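PDB 7BIP: luciferase-like monooxygenase from Streptomyces bottropensis, which probably acts as a luciferase-family monooxygenase in the biosynthesis of the aromatic polyketide rishirilide. Local coordinates for residues 296-301 and 307-312; 303-308 and 344-349; 193-198 and 206-211; 248-253 and 328-333; 200-205 and 314-319. All coordinates share one frame; numbering follows the deposited sequence.

Contact 1: 296-301 and 307-312; sequences KALVGT and AAIDDI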
# COMPACT_ATOMS: atom_id res chain seq x y z
N LYS A 296 17.26 24.67 13.63
CA LYS A 296 16.26 24.32 12.64
C LYS A 296 16.66 23.11 11.82
O LYS A 296 15.87 22.64 10.99
CB LYS A 296 15.98 25.51 11.72
CG LYS A 296 15.25 26.65 12.43
CD LYS A 296 15.08 27.83 11.51
CE LYS A 296 13.88 28.67 11.91
NZ LYS A 296 14.26 29.74 12.88
N ALA A 297 17.86 22.58 12.04
CA ALA A 297 18.39 21.41 11.37
C ALA A 297 19.45 20.82 12.29
O ALA A 297 20.16 21.55 12.98
CB ALA A 297 19.01 21.75 10.01
N LEU A 298 19.55 19.49 12.30
CA LEU A 298 20.44 18.77 13.21
C LEU A 298 21.60 18.23 12.39
O LEU A 298 21.66 17.05 12.04
CB LEU A 298 19.69 17.63 13.94
CG LEU A 298 18.54 18.08 14.83
CD1 LEU A 298 17.87 16.90 15.49
CD2 LEU A 298 19.09 19.03 15.89
N VAL A 299 22.55 19.12 12.08
CA VAL A 299 23.67 18.81 11.19
C VAL A 299 24.95 19.16 11.93
O VAL A 299 25.11 20.29 12.40
CB VAL A 299 23.57 19.58 9.86
CG1 VAL A 299 24.81 19.32 8.98
CG2 VAL A 299 22.27 19.22 9.12
N GLY A 300 25.86 18.19 12.05
CA GLY A 300 27.15 18.45 12.66
C GLY A 300 27.77 17.14 13.15
O GLY A 300 27.36 16.06 12.73
N THR A 301 28.76 17.27 14.03
CA THR A 301 29.26 16.11 14.75
C THR A 301 28.18 15.61 15.71
O THR A 301 27.22 16.33 16.00
CB THR A 301 30.50 16.44 15.56
OG1 THR A 301 30.15 17.39 16.58
CG2 THR A 301 31.59 17.01 14.68
N ALA A 307 24.41 18.99 21.72
CA ALA A 307 24.12 20.30 22.30
C ALA A 307 22.84 20.88 21.70
O ALA A 307 22.05 21.52 22.40
CB ALA A 307 25.29 21.26 22.08
N ALA A 308 22.63 20.65 20.40
CA ALA A 308 21.42 21.15 19.75
C ALA A 308 20.17 20.49 20.30
O ALA A 308 19.17 21.16 20.57
CB ALA A 308 21.52 20.94 18.23
N ILE A 309 20.21 19.16 20.48
CA ILE A 309 19.04 18.46 21.01
C ILE A 309 18.73 18.93 22.43
O ILE A 309 17.56 19.14 22.79
CB ILE A 309 19.25 16.93 20.95
CG1 ILE A 309 19.20 16.45 19.49
CG2 ILE A 309 18.19 16.21 21.79
CD1 ILE A 309 19.74 15.04 19.32
N ASP A 310 19.76 19.09 23.27
CA ASP A 310 19.53 19.57 24.63
C ASP A 310 18.88 20.95 24.63
O ASP A 310 18.03 21.24 25.48
CB ASP A 310 20.85 19.59 25.41
CG ASP A 310 21.39 18.19 25.68
OD1 ASP A 310 20.66 17.21 25.45
OD2 ASP A 310 22.55 18.07 26.12
N ASP A 311 19.26 21.82 23.68
CA ASP A 311 18.60 23.12 23.56
C ASP A 311 17.13 22.95 23.19
O ASP A 311 16.25 23.57 23.79
CB ASP A 311 19.30 23.97 22.50
CG ASP A 311 20.69 24.41 22.92
OD1 ASP A 311 21.02 24.31 24.12
OD2 ASP A 311 21.44 24.89 22.03
N ILE A 312 16.86 22.10 22.20
CA ILE A 312 15.49 21.87 21.73
C ILE A 312 14.63 21.31 22.85
O ILE A 312 13.49 21.75 23.06
CB ILE A 312 15.52 20.93 20.50
CG1 ILE A 312 16.06 21.68 19.27
CG2 ILE A 312 14.13 20.36 20.21
CD1 ILE A 312 16.58 20.76 18.19
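Leu-298, on the short strand 298-300 that pairs alongside barrel strand 228-236, reaches across to Ala-308, Ile-309 and Ile-312 of helix 302-316, which follows this strand directly in the chain. A single leucine carries the strand's side of this buried, wholly apolar contact. Its CG stands beside the backbone N (chi1 -62°), which brings both methyl branches over to the helix. CD2 of Leu-298 does most of the touching: it lies 3.9 Å from CB of Ala-308 and 3.8 Å from CD1 of Ile-312, and so sits between residues one helical turn apart. The other branch, CD1 of Leu-298, meets CG1 of Ile-309 at 4.2 Å. The side chains of Leu-298 and Ile-312 cross obliquely, end methyl against end methyl. Strand 298-300 is an addition to the otherwise eight-stranded TIM barrel, and helix 302-316 runs back nearly antiparallel to it, at 154° with the axes 9.6 Å apart at their closest, before barrel strand 320-324. The turn between them is short, and Thr-301 at the N-cap position bonds through OG1 to the backbone N of Glu-304. Leu-298 is hydrogen-bonded through its backbone to Asn-233 and Tyr-235, while its side chain and that of Ile-312 both touch Tyr-232.

Contact 2: 303-308 and 344-349; sequences DEVRAA and EHLLPH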
# COMPACT_ATOMS: atom_id res chain seq x y z
N ASP A 303 28.64 15.62 18.77
CA ASP A 303 28.74 16.56 19.88
C ASP A 303 27.94 17.83 19.59
O ASP A 303 27.22 18.32 20.47
CB ASP A 303 30.21 16.87 20.15
CG ASP A 303 31.00 15.63 20.52
OD1 ASP A 303 30.69 15.01 21.56
OD2 ASP A 303 31.92 15.26 19.76
N GLU A 304 28.05 18.37 18.38
CA GLU A 304 27.24 19.51 17.99
C GLU A 304 25.75 19.19 18.11
O GLU A 304 24.97 19.97 18.65
CB GLU A 304 27.54 19.93 16.54
CG GLU A 304 28.92 20.55 16.31
CD GLU A 304 29.17 20.76 14.83
OE1 GLU A 304 28.48 21.61 14.22
OE2 GLU A 304 30.05 20.08 14.27
N VAL A 305 25.36 18.03 17.61
CA VAL A 305 23.95 17.69 17.58
C VAL A 305 23.45 17.37 18.99
O VAL A 305 22.29 17.62 19.31
CB VAL A 305 23.72 16.54 16.58
CG1 VAL A 305 22.30 15.96 16.70
CG2 VAL A 305 23.97 17.05 15.15
N ARG A 306 24.33 16.85 19.86
CA ARG A 306 23.94 16.65 21.26
C ARG A 306 23.57 17.97 21.91
O ARG A 306 22.54 18.09 22.58
CB ARG A 306 25.08 15.97 22.03
CG ARG A 306 24.93 16.03 23.55
CD ARG A 306 23.91 15.02 24.06
NE ARG A 306 23.57 15.26 25.46
CZ ARG A 306 24.24 14.75 26.49
NH1 ARG A 306 25.29 13.97 26.29
NH2 ARG A 306 23.85 15.02 27.73
N ALA A 307 24.41 18.99 21.72
CA ALA A 307 24.12 20.30 22.30
C ALA A 307 22.84 20.88 21.70
O ALA A 307 22.05 21.52 22.40
CB ALA A 307 25.29 21.26 22.08
N ALA A 308 22.63 20.65 20.40
CA ALA A 308 21.42 21.15 19.75
C ALA A 308 20.17 20.49 20.30
O ALA A 308 19.17 21.16 20.57
CB ALA A 308 21.52 20.94 18.23
N GLU A 344 25.16 5.31 18.26
CA GLU A 344 26.26 5.05 19.19
C GLU A 344 26.44 6.17 20.20
O GLU A 344 26.71 5.91 21.38
CB GLU A 344 27.56 4.83 18.41
CG GLU A 344 28.70 4.32 19.28
CD GLU A 344 30.03 4.25 18.54
OE1 GLU A 344 30.17 4.92 17.50
OE2 GLU A 344 30.93 3.52 19.01
N HIS A 345 26.30 7.42 19.76
CA HIS A 345 26.71 8.55 20.58
C HIS A 345 25.56 9.30 21.24
O HIS A 345 25.79 10.00 22.23
CB HIS A 345 27.53 9.54 19.74
CG HIS A 345 28.84 8.98 19.28
ND1 HIS A 345 29.05 8.52 18.00
CD2 HIS A 345 30.00 8.78 19.95
CE1 HIS A 345 30.29 8.08 17.89
NE2 HIS A 345 30.88 8.22 19.06
N LEU A 346 24.33 9.17 20.73
CA LEU A 346 23.24 10.00 21.21
C LEU A 346 22.08 9.19 21.78
O LEU A 346 21.59 9.51 22.87
CB LEU A 346 22.74 10.90 20.07
CG LEU A 346 23.81 11.93 19.69
CD1 LEU A 346 23.48 12.65 18.40
CD2 LEU A 346 23.95 12.92 20.82
N LEU A 347 21.64 8.16 21.06
CA LEU A 347 20.54 7.33 21.54
C LEU A 347 20.69 6.86 22.98
O LEU A 347 19.69 6.92 23.72
CB LEU A 347 20.37 6.13 20.61
CG LEU A 347 19.36 6.25 19.47
CD1 LEU A 347 19.15 4.86 18.84
CD2 LEU A 347 18.03 6.82 19.96
N PRO A 348 21.85 6.38 23.45
CA PRO A 348 21.92 5.89 24.84
C PRO A 348 21.61 6.95 25.88
O PRO A 348 21.06 6.62 26.94
CB PRO A 348 23.36 5.39 24.97
CG PRO A 348 23.75 5.03 23.59
CD PRO A 348 23.10 6.08 22.73
N HIS A 349 21.94 8.22 25.62
CA HIS A 349 21.78 9.25 26.63
C HIS A 349 20.34 9.76 26.76
O HIS A 349 20.03 10.43 27.75
CB HIS A 349 22.72 10.42 26.34
CG HIS A 349 24.14 10.00 26.09
ND1 HIS A 349 24.50 9.14 25.07
CD2 HIS A 349 25.29 10.30 26.74
CE1 HIS A 349 25.81 8.94 25.10
NE2 HIS A 349 26.31 9.64 26.10
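Leu-346 pushes its two methyl branches against consecutive residues of helix 302-316, Val-305 and Arg-306. Its CG stands beside the backbone N (chi1 -68°), and the fork at its end turns toward Val-305 and Arg-306. CD1 of Leu-346 meets CG1 of Val-305 at 3.9 Å, the two side chains crossing at about a right angle. CD2 of Leu-346 packs against the aliphatic root of the arginine, 3.5 Å from CB of Arg-306 and 3.9 Å from its CD. CG of Arg-306 is anti to the backbone N, and the bend at chi2 (77°) folds the chain over the leucine methyl before the guanidinium turns toward His-349. There NH1 of Arg-306 is 3.7 Å from CD2 of His-349, approaching the ring obliquely, with the two planes 46° apart; CB of His-349 lies over one face of the guanidinium. This is contact without a polar bond: NE of Arg-306 makes its salt bridge with Asp-310, one turn further along its helix. The chain here leaves helix 332-345 and turns into a short, weakly bonded C-terminal helix; this turn packs on helix 302-316 outside the TIM barrel, with Leu-236 of barrel strand 228-236 touching both Val-305 and Leu-346.

Contact 3: 193-198 and 206-211; sequences VMLVPS and QKTLSL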
# COMPACT_ATOMS: atom_id res chain seq x y z
N VAL A 193 -0.15 15.82 17.65
CA VAL A 193 0.14 16.95 16.77
C VAL A 193 1.53 16.79 16.16
O VAL A 193 2.44 16.20 16.76
CB VAL A 193 -0.01 18.29 17.55
CG1 VAL A 193 1.14 18.53 18.53
CG2 VAL A 193 -0.20 19.45 16.61
N MET A 194 1.68 17.26 14.92
CA MET A 194 2.97 17.29 14.24
C MET A 194 3.28 18.74 13.89
O MET A 194 2.50 19.39 13.20
CB MET A 194 2.96 16.40 12.99
CG MET A 194 2.19 15.09 13.19
SD MET A 194 2.19 14.05 11.71
CE MET A 194 3.60 13.03 12.08
N LEU A 195 4.40 19.24 14.41
CA LEU A 195 4.79 20.63 14.23
C LEU A 195 6.00 20.72 13.30
O LEU A 195 6.68 19.72 13.03
CB LEU A 195 5.10 21.30 15.58
CG LEU A 195 4.02 21.20 16.66
CD1 LEU A 195 4.36 22.09 17.85
CD2 LEU A 195 2.66 21.57 16.10
N VAL A 196 6.28 21.93 12.84
CA VAL A 196 7.31 22.15 11.82
C VAL A 196 8.31 23.19 12.31
O VAL A 196 8.23 24.37 11.92
CB VAL A 196 6.69 22.54 10.47
CG1 VAL A 196 7.76 22.59 9.38
CG2 VAL A 196 5.60 21.53 10.10
N PRO A 197 9.26 22.81 13.16
CA PRO A 197 10.18 23.81 13.73
C PRO A 197 11.15 24.38 12.72
O PRO A 197 11.69 25.46 12.95
CB PRO A 197 10.92 23.02 14.82
CG PRO A 197 10.86 21.61 14.34
CD PRO A 197 9.49 21.47 13.71
N SER A 198 11.38 23.68 11.61
CA SER A 198 12.40 24.12 10.66
C SER A 198 11.98 25.34 9.86
O SER A 198 12.83 25.94 9.20
CB SER A 198 12.75 22.96 9.73
OG SER A 198 11.65 22.62 8.90
N GLN A 206 6.82 27.15 20.50
CA GLN A 206 6.57 27.07 21.94
C GLN A 206 5.14 27.47 22.27
O GLN A 206 4.50 26.84 23.12
CB GLN A 206 7.56 27.95 22.70
CG GLN A 206 8.94 27.35 22.83
CD GLN A 206 9.88 28.25 23.59
OE1 GLN A 206 10.00 29.44 23.29
NE2 GLN A 206 10.55 27.69 24.59
N LYS A 207 4.64 28.53 21.64
CA LYS A 207 3.30 28.99 21.97
C LYS A 207 2.25 28.02 21.43
O LYS A 207 1.21 27.81 22.06
CB LYS A 207 3.07 30.40 21.45
CG LYS A 207 3.75 31.48 22.29
CD LYS A 207 3.52 31.27 23.79
CE LYS A 207 4.84 31.10 24.55
NZ LYS A 207 4.64 30.55 25.92
N THR A 208 2.51 27.42 20.27
CA THR A 208 1.64 26.36 19.77
C THR A 208 1.61 25.18 20.74
O THR A 208 0.55 24.62 21.02
CB THR A 208 2.10 25.90 18.39
OG1 THR A 208 2.05 27.01 17.48
CG2 THR A 208 1.20 24.80 17.86
N LEU A 209 2.78 24.79 21.26
CA LEU A 209 2.82 23.70 22.23
C LEU A 209 2.06 24.07 23.50
O LEU A 209 1.36 23.24 24.08
CB LEU A 209 4.27 23.33 22.55
CG LEU A 209 4.96 22.50 21.46
CD1 LEU A 209 6.48 22.55 21.61
CD2 LEU A 209 4.47 21.07 21.52
N SER A 210 2.20 25.33 23.94
CA SER A 210 1.48 25.77 25.13
C SER A 210 -0.03 25.73 24.90
O SER A 210 -0.78 25.24 25.75
CB SER A 210 1.93 27.18 25.51
OG SER A 210 1.39 27.55 26.77
N LEU A 211 -0.49 26.24 23.76
CA LEU A 211 -1.91 26.16 23.44
C LEU A 211 -2.38 24.71 23.35
O LEU A 211 -3.48 24.38 23.80
CB LEU A 211 -2.20 26.88 22.12
CG LEU A 211 -1.85 28.37 22.05
CD1 LEU A 211 -2.11 28.89 20.65
CD2 LEU A 211 -2.63 29.16 23.08
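Leu-195 extends from strand 192-195 into the side of helix 202-218, where its two methyl branches are shared between neighbouring residues. CD1 of Leu-195 lies 3.7 Å from CG and 3.8 Å from CD2 of Leu-209, the two leucines meeting aslant. CD2 faces Thr-208, reaching toward it tip to tip, with 4.0 Å between Leu-195 CD2 and Thr-208 CG2. The threonine can offer a methyl here because its CG2 is anti to the backbone N; its hydroxyl, beside that N (chi1 -60°), is turned to the helix itself, where OG1 bonds to the carbonyl O of Gln-204. The hydroxyl is satisfied within its own helix, and the face presented to the strand is apolar. One shell out, the strand is held by backbone hydrogen bonds: Leu-195 and Val-193 pair with His-229, and Met-194 between them pairs with Val-174 and Thr-176 on the other side. Around the helix, Thr-208 also rests on Pro-180 and Ala-183 of helix 180-188, while Leu-209 reaches Ile-228 and Met-230. The contact lies inside the beta-alpha-beta unit made by strand 192-195, helix 202-218 and strand 228-236, with helix 180-188 on one flank and helix 302-316, through Phe-316, also touching Leu-209.

Contact 4: 248-253 and 328-333; sequences GQASER and GAMPFE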
# COMPACT_ATOMS: atom_id res chain seq x y z
N GLY A 248 24.76 20.38 4.41
CA GLY A 248 24.33 21.65 3.84
C GLY A 248 23.91 21.51 2.38
O GLY A 248 22.93 22.11 1.96
N GLN A 249 24.66 20.72 1.60
CA GLN A 249 24.26 20.44 0.23
C GLN A 249 22.91 19.74 0.18
O GLN A 249 22.05 20.09 -0.64
CB GLN A 249 25.31 19.58 -0.47
CG GLN A 249 26.60 20.29 -0.81
CD GLN A 249 27.63 19.33 -1.37
OE1 GLN A 249 27.38 18.14 -1.52
NE2 GLN A 249 28.81 19.86 -1.68
N ALA A 250 22.71 18.76 1.05
CA ALA A 250 21.44 18.04 1.10
C ALA A 250 20.29 18.99 1.40
O ALA A 250 19.26 18.98 0.71
CB ALA A 250 21.51 16.93 2.14
N SER A 251 20.44 19.83 2.43
CA SER A 251 19.40 20.79 2.77
C SER A 251 19.17 21.77 1.63
O SER A 251 18.04 22.20 1.38
CB SER A 251 19.76 21.53 4.06
OG SER A 251 19.61 20.68 5.19
N GLU A 252 20.24 22.14 0.92
CA GLU A 252 20.11 23.00 -0.25
C GLU A 252 19.30 22.31 -1.34
O GLU A 252 18.41 22.93 -1.95
CB GLU A 252 21.49 23.37 -0.77
CG GLU A 252 21.51 24.55 -1.74
CD GLU A 252 22.55 24.38 -2.83
OE1 GLU A 252 22.86 25.37 -3.53
OE2 GLU A 252 23.07 23.25 -2.99
N ARG A 253 19.61 21.04 -1.61
CA ARG A 253 18.91 20.30 -2.66
C ARG A 253 17.43 20.17 -2.34
O ARG A 253 16.58 20.33 -3.23
CB ARG A 253 19.55 18.92 -2.84
CG ARG A 253 18.71 17.94 -3.64
CD ARG A 253 18.82 18.24 -5.13
NE ARG A 253 17.94 17.41 -5.94
CZ ARG A 253 16.73 17.78 -6.34
NH1 ARG A 253 16.25 18.97 -6.00
NH2 ARG A 253 16.00 16.96 -7.09
N GLY A 328 18.41 13.79 -2.21
CA GLY A 328 19.07 13.87 -3.49
C GLY A 328 19.86 12.61 -3.77
O GLY A 328 19.41 11.49 -3.50
N ALA A 329 21.05 12.79 -4.32
CA ALA A 329 21.94 11.69 -4.62
C ALA A 329 22.86 11.35 -3.44
O ALA A 329 23.89 10.71 -3.65
CB ALA A 329 22.78 12.00 -5.86
N MET A 330 22.52 11.79 -2.23
CA MET A 330 23.30 11.46 -1.04
C MET A 330 23.51 9.95 -0.98
O MET A 330 22.52 9.20 -0.97
CB MET A 330 22.63 11.93 0.25
CG MET A 330 23.29 11.36 1.51
SD MET A 330 22.51 11.79 3.08
CE MET A 330 22.23 13.54 2.81
N PRO A 331 24.75 9.47 -0.97
CA PRO A 331 24.99 8.03 -0.92
C PRO A 331 24.29 7.40 0.27
O PRO A 331 24.20 8.00 1.35
CB PRO A 331 26.52 7.93 -0.79
CG PRO A 331 27.04 9.20 -1.37
CD PRO A 331 25.99 10.25 -1.12
N PHE A 332 23.78 6.19 0.05
CA PHE A 332 23.25 5.40 1.14
C PHE A 332 24.24 5.33 2.30
O PHE A 332 23.85 5.42 3.47
CB PHE A 332 22.89 3.99 0.64
CG PHE A 332 22.78 2.97 1.73
CD1 PHE A 332 21.58 2.79 2.41
CD2 PHE A 332 23.87 2.20 2.10
CE1 PHE A 332 21.49 1.86 3.43
CE2 PHE A 332 23.79 1.28 3.12
CZ PHE A 332 22.59 1.10 3.79
N GLU A 333 25.53 5.19 1.99
CA GLU A 333 26.52 4.99 3.05
C GLU A 333 26.57 6.20 3.99
O GLU A 333 26.89 6.05 5.18
CB GLU A 333 27.90 4.72 2.44
CG GLU A 333 28.02 3.39 1.70
CD GLU A 333 27.32 3.38 0.34
OE1 GLU A 333 26.96 4.47 -0.17
OE2 GLU A 333 27.13 2.28 -0.21
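Arg-253 and Gly-328 bring the two backbones nearest, 6.5 Å apart between CA atoms, where a regular stretch of helix 240-262 meets an irregular loop. Gly-328 has a positive phi (63°), a conformation that favours glycine, and the absence of a side chain lets CG of Arg-253 come up to the backbone. From there the loop leads past Met-330 to Pro-331, the N-cap residue of helix 332-345. Two touches of modest size make the contact. CE of Met-330 lies 3.5 Å from CB of Ala-250: the methionine runs extended from its backbone through CG and SD, then bends at the last torsion (chi3 -44°), which lays the terminal methyl against the alanine. One turn along the helix, CG of Arg-253 passes 4.1 Å from CA of Gly-328. The arginine's guanidinium is held beyond the contact, where NH2 forms salt bridges with Glu-15 and Glu-49. Backbone oxygens tie the same region together, since Ala-250 O accepts from Ser-327 OG and Met-330 O from Lys-16 NZ. None of the four touching residues is fully buried. The loop leads from barrel strand 320-324 to helix 332-345, packing on helix 240-262; Phe-332, at the start of that next helix, touches helix 18-35, and Met-330 also rests on Tyr-235 at the end of strand 228-236.

Contact 5: 200-205 and 314-319; sequences NPREQV and GWFGDF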
# COMPACT_ATOMS: atom_id res chain seq x y z
N ASN A 200 9.31 27.51 11.35
CA ASN A 200 8.69 28.45 12.26
C ASN A 200 9.68 28.94 13.32
O ASN A 200 10.61 28.22 13.68
CB ASN A 200 7.48 27.80 12.96
CG ASN A 200 6.32 27.57 12.02
OD1 ASN A 200 5.65 26.53 12.06
ND2 ASN A 200 6.06 28.55 11.15
N PRO A 201 9.50 30.16 13.81
CA PRO A 201 10.38 30.65 14.89
C PRO A 201 10.20 29.83 16.15
O PRO A 201 9.13 29.28 16.42
CB PRO A 201 9.93 32.10 15.09
CG PRO A 201 9.17 32.46 13.86
CD PRO A 201 8.54 31.19 13.38
N ARG A 202 11.28 29.76 16.94
CA ARG A 202 11.28 28.99 18.18
C ARG A 202 10.10 29.37 19.08
O ARG A 202 9.37 28.51 19.57
CB ARG A 202 12.60 29.21 18.91
CG ARG A 202 12.73 28.46 20.22
CD ARG A 202 13.35 29.35 21.28
NE ARG A 202 14.79 29.49 21.11
CZ ARG A 202 15.47 30.60 21.36
NH1 ARG A 202 14.85 31.68 21.82
NH2 ARG A 202 16.79 30.63 21.16
N GLU A 203 9.91 30.67 19.30
CA GLU A 203 8.85 31.12 20.19
C GLU A 203 7.47 30.80 19.65
O GLU A 203 6.53 30.63 20.43
CB GLU A 203 8.99 32.63 20.45
CG GLU A 203 10.40 33.05 20.85
CD GLU A 203 11.31 33.29 19.65
OE1 GLU A 203 12.43 33.79 19.85
OE2 GLU A 203 10.89 32.99 18.51
N GLN A 204 7.33 30.68 18.33
CA GLN A 204 6.03 30.31 17.76
C GLN A 204 5.71 28.85 18.03
O GLN A 204 4.58 28.51 18.39
CB GLN A 204 6.00 30.61 16.26
CG GLN A 204 4.60 30.52 15.68
CD GLN A 204 4.58 30.04 14.25
OE1 GLN A 204 5.57 30.15 13.53
NE2 GLN A 204 3.45 29.48 13.83
N VAL A 205 6.69 27.96 17.85
CA VAL A 205 6.47 26.55 18.16
C VAL A 205 6.15 26.38 19.64
O VAL A 205 5.30 25.57 20.03
CB VAL A 205 7.70 25.71 17.74
CG1 VAL A 205 7.51 24.25 18.15
CG2 VAL A 205 7.91 25.82 16.24
N GLY A 314 15.08 21.77 26.00
CA GLY A 314 14.84 22.86 26.93
C GLY A 314 13.73 23.79 26.48
O GLY A 314 12.98 24.32 27.32
N TRP A 315 13.59 24.00 25.17
CA TRP A 315 12.53 24.88 24.68
C TRP A 315 11.17 24.19 24.66
O TRP A 315 10.16 24.81 25.00
CB TRP A 315 12.83 25.37 23.26
CG TRP A 315 14.10 26.11 23.10
CD1 TRP A 315 14.76 26.85 24.05
CD2 TRP A 315 14.89 26.21 21.91
NE1 TRP A 315 15.90 27.39 23.52
CE2 TRP A 315 16.01 27.01 22.20
CE3 TRP A 315 14.75 25.68 20.62
CZ2 TRP A 315 16.99 27.30 21.25
CZ3 TRP A 315 15.72 25.98 19.67
CH2 TRP A 315 16.82 26.78 19.99
N PHE A 316 11.13 22.93 24.23
CA PHE A 316 9.87 22.29 23.87
C PHE A 316 9.43 21.21 24.83
O PHE A 316 8.26 20.81 24.77
CB PHE A 316 9.98 21.67 22.46
CG PHE A 316 10.31 22.65 21.38
CD1 PHE A 316 9.99 24.00 21.50
CD2 PHE A 316 10.95 22.22 20.22
CE1 PHE A 316 10.30 24.90 20.49
CE2 PHE A 316 11.27 23.12 19.22
CZ PHE A 316 10.94 24.45 19.34
N GLY A 317 10.31 20.73 25.70
CA GLY A 317 9.98 19.57 26.50
C GLY A 317 10.33 18.29 25.76
O GLY A 317 10.99 18.29 24.72
N ASP A 318 9.85 17.17 26.30
CA ASP A 318 10.12 15.87 25.69
C ASP A 318 9.10 15.58 24.59
O ASP A 318 7.89 15.73 24.79
CB ASP A 318 10.08 14.78 26.75
CG ASP A 318 11.36 14.70 27.53
OD1 ASP A 318 12.42 14.46 26.91
OD2 ASP A 318 11.32 14.89 28.76
N PHE A 319 9.58 15.14 23.43
CA PHE A 319 8.69 14.82 22.31
C PHE A 319 9.42 13.85 21.38
O PHE A 319 10.50 13.35 21.71
CB PHE A 319 8.20 16.09 21.61
CG PHE A 319 9.30 16.87 20.91
CD1 PHE A 319 9.47 16.75 19.53
CD2 PHE A 319 10.13 17.72 21.62
CE1 PHE A 319 10.47 17.46 18.89
CE2 PHE A 319 11.14 18.43 20.97
CZ PHE A 319 11.30 18.30 19.59
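Trp-315, in the last turn of helix 302-316, takes the side chain of Arg-202 across one face of its indole. CD of Arg-202 stands over the five-membered ring of Trp-315, 3.6 Å from its centroid and 12° off the normal, a CH-pi contact. NE of Arg-202 lies over the same face, 3.0 Å from CE2 of Trp-315; NE and the indole NE1 are both donors, and they form no hydrogen bond. Further out, CZ of Arg-202 is 4.2 Å from the centroid of the six-membered ring of Trp-315, an off-centre cation-pi contact with the guanidinium and ring planes 54° apart. The arginine bends at chi2 and chi3 (-77°), which lays CG, CD and NE along the indole face. The backbone O of Trp-315 accepts a hydrogen bond from Gln-206 NE2. Phe-316 comes next and turns to the buried side: CG1 of Val-205 lies over one face, a CH-pi contact 3.9 Å from the centroid of the Phe-316 ring. The backbone O of Arg-202 sits near the plane of that ring at its edge, 3.8 Å from CE1 of Phe-316. Gly-317 then leaves the helix with positive phi, and the chain runs on toward strand 320-324. The contact joins the start of helix 202-218 to the end of helix 302-316, two helices outside the barrel, with Phe-316 wedged inward against Met-230 and Tyr-232 of strand 228-236.

Contacts 1 and 3 are the buried ones, each a strand leucine set against the following helix; contact 3 belongs to a barrel beta-alpha-beta unit, contact 1 starts from the short extra strand beside 228-236. Contacts 2 and 5 are partly buried, with an arginine meeting an aromatic side chain beside an apolar base: contact 5 joins two helix ends, contact 2 a helix and the turn after another. Contact 4, at the surface, packs a methionine methyl and an arginine stem against alanine and glycine. Helix 302-316 serves contacts 2, 1 and 5 in that order. Contacts 3 and 5 share helix 202-218, their centres about 6 Å apart. Contact 4 touches none of the others.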